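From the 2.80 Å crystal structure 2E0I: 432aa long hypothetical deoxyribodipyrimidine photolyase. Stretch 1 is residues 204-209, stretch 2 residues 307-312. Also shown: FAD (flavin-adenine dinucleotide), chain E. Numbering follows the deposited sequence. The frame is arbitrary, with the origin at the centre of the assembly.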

# COMPACT_ATOMS: atom_id res chain seq x y z
N ARG A 204 10.04 -19.75 -0.04
CA ARG A 204 10.06 -19.61 1.40
C ARG A 204 9.75 -18.18 1.83
O ARG A 204 10.26 -17.69 2.84
CB ARG A 204 11.43 -20.04 1.93
CG ARG A 204 11.76 -21.50 1.62
CD ARG A 204 13.07 -21.92 2.27
NE ARG A 204 13.04 -21.83 3.73
CZ ARG A 204 12.26 -22.56 4.52
NH1 ARG A 204 11.43 -23.46 4.00
NH2 ARG A 204 12.31 -22.41 5.83
N ARG A 205 8.90 -17.51 1.07
CA ARG A 205 8.55 -16.13 1.36
C ARG A 205 7.78 -15.95 2.65
O ARG A 205 7.59 -14.82 3.09
CB ARG A 205 7.77 -15.53 0.18
CG ARG A 205 6.31 -15.92 0.11
CD ARG A 205 5.62 -15.21 -1.05
NE ARG A 205 5.52 -16.09 -2.22
CZ ARG A 205 4.55 -16.97 -2.41
NH1 ARG A 205 3.58 -17.10 -1.52
NH2 ARG A 205 4.56 -17.76 -3.47
N ASP A 206 7.35 -17.04 3.27
CA ASP A 206 6.58 -16.95 4.51
C ASP A 206 7.45 -16.79 5.74
O ASP A 206 7.00 -16.27 6.75
CB ASP A 206 5.71 -18.19 4.68
CG ASP A 206 4.59 -18.26 3.67
OD1 ASP A 206 3.57 -17.55 3.85
OD2 ASP A 206 4.72 -19.02 2.68
N TYR A 207 8.69 -17.24 5.66
CA TYR A 207 9.58 -17.16 6.80
C TYR A 207 10.19 -15.77 6.92
O TYR A 207 11.04 -15.38 6.13
CB TYR A 207 10.66 -18.23 6.64
CG TYR A 207 10.05 -19.60 6.46
CD1 TYR A 207 9.90 -20.47 7.54
CD2 TYR A 207 9.57 -20.01 5.22
CE1 TYR A 207 9.28 -21.71 7.39
CE2 TYR A 207 8.94 -21.24 5.06
CZ TYR A 207 8.80 -22.09 6.14
OH TYR A 207 8.15 -23.29 5.97
N PRO A 208 9.74 -15.00 7.93
CA PRO A 208 10.21 -13.64 8.19
C PRO A 208 11.70 -13.56 8.44
O PRO A 208 12.35 -12.64 7.97
CB PRO A 208 9.42 -13.22 9.43
CG PRO A 208 8.23 -14.10 9.41
CD PRO A 208 8.77 -15.42 8.96
N ALA A 209 12.24 -14.52 9.19
CA ALA A 209 13.66 -14.51 9.50
C ALA A 209 14.50 -14.55 8.22
O ALA A 209 15.53 -13.88 8.12
CB ALA A 209 14.00 -15.68 10.40
N ILE A 307 6.35 -5.27 7.05
CA ILE A 307 6.29 -6.63 7.56
C ILE A 307 5.81 -7.48 6.40
O ILE A 307 4.97 -7.02 5.62
CB ILE A 307 5.32 -6.82 8.75
CG1 ILE A 307 4.00 -6.09 8.50
CG2 ILE A 307 5.97 -6.35 10.03
CD1 ILE A 307 2.97 -6.32 9.59
N ASN A 308 6.32 -8.69 6.25
CA ASN A 308 5.90 -9.52 5.13
C ASN A 308 4.44 -9.97 5.24
O ASN A 308 3.82 -9.88 6.30
CB ASN A 308 6.84 -10.73 4.96
CG ASN A 308 6.51 -11.89 5.89
OD1 ASN A 308 5.72 -11.78 6.84
ND2 ASN A 308 7.13 -13.03 5.62
N GLY A 309 3.89 -10.44 4.12
CA GLY A 309 2.50 -10.85 4.09
C GLY A 309 2.07 -11.88 5.11
O GLY A 309 0.92 -11.89 5.54
N ARG A 310 2.99 -12.74 5.50
CA ARG A 310 2.65 -13.76 6.47
C ARG A 310 2.37 -13.15 7.82
O ARG A 310 1.34 -13.42 8.42
CB ARG A 310 3.79 -14.75 6.62
CG ARG A 310 3.32 -15.99 7.31
CD ARG A 310 2.30 -16.61 6.42
NE ARG A 310 1.56 -17.69 7.04
CZ ARG A 310 0.83 -18.54 6.35
NH1 ARG A 310 0.77 -18.43 5.03
NH2 ARG A 310 0.15 -19.49 6.96
N VAL A 311 3.31 -12.34 8.30
CA VAL A 311 3.15 -11.70 9.60
C VAL A 311 1.99 -10.73 9.54
O VAL A 311 1.22 -10.61 10.49
CB VAL A 311 4.44 -10.94 9.99
CG1 VAL A 311 4.20 -10.05 11.21
CG2 VAL A 311 5.54 -11.94 10.30
N ARG A 312 1.86 -10.04 8.41
CA ARG A 312 0.79 -9.08 8.20
C ARG A 312 -0.57 -9.69 8.51
O ARG A 312 -1.34 -9.12 9.27
CB ARG A 312 0.81 -8.61 6.75
CG ARG A 312 0.80 -7.12 6.56
CD ARG A 312 1.94 -6.70 5.65
NE ARG A 312 1.59 -5.56 4.81
CZ ARG A 312 2.45 -4.87 4.06
NH1 ARG A 312 3.73 -5.21 4.04
NH2 ARG A 312 2.02 -3.85 3.34
PA FAD E . 6.46 -10.19 -1.48
O1A FAD E . 7.91 -10.13 -1.78
O2A FAD E . 5.69 -11.43 -1.28
O5B FAD E . 5.99 -9.84 -2.98
C5B FAD E . 4.72 -10.25 -3.49
C4B FAD E . 4.08 -9.11 -4.27
O4B FAD E . 2.78 -9.48 -4.78
C3B FAD E . 3.86 -7.91 -3.35
O3B FAD E . 4.97 -7.02 -3.50
C2B FAD E . 2.64 -7.27 -4.00
O2B FAD E . 3.02 -6.61 -5.21
C1B FAD E . 1.82 -8.52 -4.33
N9A FAD E . 1.12 -9.05 -3.13
C8A FAD E . 1.54 -10.03 -2.33
N7A FAD E . 0.60 -10.29 -1.42
C5A FAD E . -0.42 -9.46 -1.64
C6A FAD E . -1.65 -9.25 -1.03
N6A FAD E . -2.04 -9.99 0.00
N1A FAD E . -2.45 -8.29 -1.51
C2A FAD E . -2.10 -7.54 -2.54
N3A FAD E . -0.93 -7.72 -3.14
C4A FAD E . -0.08 -8.66 -2.72
N1 FAD E . 0.18 -4.36 0.40
C2 FAD E . 0.36 -3.02 0.01
O2 FAD E . 1.07 -2.74 -0.95
N3 FAD E . -0.23 -1.99 0.76
C4 FAD E . -0.98 -2.31 1.90
O4 FAD E . -1.55 -1.41 2.52
C4X FAD E . -1.14 -3.64 2.29
N5 FAD E . -1.82 -3.93 3.48
C5X FAD E . -2.00 -5.26 3.87
C6 FAD E . -2.70 -5.53 5.05
C7 FAD E . -2.92 -6.85 5.43
C7M FAD E . -3.71 -7.11 6.72
C8 FAD E . -2.44 -7.89 4.65
C8M FAD E . -2.69 -9.35 5.04
C9 FAD E . -1.74 -7.61 3.48
C9A FAD E . -1.52 -6.30 3.07
N10 FAD E . -0.84 -6.00 1.88
C10 FAD E . -0.56 -4.67 1.55
C1' FAD E . -0.37 -7.10 0.99
C2' FAD E . 1.04 -7.66 1.22
O2' FAD E . 1.21 -8.05 2.58
C3' FAD E . 2.13 -6.67 0.81
O3' FAD E . 1.91 -6.25 -0.54
C4' FAD E . 3.52 -7.31 0.90
O4' FAD E . 3.76 -7.79 2.23
C5' FAD E . 4.61 -6.31 0.52
O5' FAD E . 5.92 -6.87 0.70
P FAD E . 6.72 -7.54 -0.52
O1P FAD E . 6.70 -6.59 -1.65
O2P FAD E . 8.03 -7.98 0.01
O3P FAD E . 5.82 -8.83 -0.90
O HOH W 1 4.98 -13.66 3.07

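A single asparagine side chain does two jobs at this contact: Asn308 caps the start of its own helix with one end of its amide and reaches the other stretch with the other. Asn308 OD1 accepts from Val311 N at 2.9 Å in a nearly straight capping bond, satisfying a first-turn amide that has no preceding helical carbonyl to bond. Asn308 ND2 meets the backbone of stretch 1, donating to Arg205 O at 3.1 Å and to Asp206 O at 3.4 Å. Both bonds are weak, the first bent to 123° at the hydrogen, the second long but straighter at 156°. A chi1 of 82° (p) and a chi2 of -12° set the amide in this position.

The carbonyls it meets belong to a type I beta turn from Arg204 to Tyr207, closed by Tyr207 N donating to Arg204 O at 3.3 Å. Stretch 2 enters its helix at Gly309, and Arg312 N donates to Asn308 O at 2.9 Å in the first helical turn. Across the contact, the CA atoms of Asp206 and Arg310 lie 5.4 Å apart, those of Pro208 and Asn308 6.7 Å. No backbone-to-backbone hydrogen bond joins the stretches directly, but water 1 links them: it donates to Arg205 O at 2.9 Å and accepts a weak bond from Arg310 N at 3.3 Å. Arg205 O thus receives both the water and Asn308 ND2.

Charge pairs the next residues. The CA-to-CB bond of Asp206 points sideways, yet its carboxylate comes nearer to stretch 2 and forms a salt bridge with Arg310, OD1 to NH1 at 3.2 Å. The hydrogen bond within it is weak, at 131°, and OD1 meets the guanidinium obliquely. Asp206 OD1 also lies 3.0 Å from Arg310 CD, a tight approach that accompanies the oblique meeting with the guanidinium. Arg310 NH2 is hydrogen-bonded elsewhere in the structure.

Beyond the polar cluster, Pro208 supplies an apolar patch: its CG meets Val311 CG2 at 3.6 Å, a van der Waals contact between side chains without polar groups. The contact is small, burying 238 Å² over both sides.

The start of the helix also approaches the cofactor. Gly309 N lies 3.3 Å from FAD O4', and Arg312 NH1, which donates to Ile307 O at 2.7 Å, lies 3.2 Å from FAD O4', with that oxygen over one face of its guanidinium.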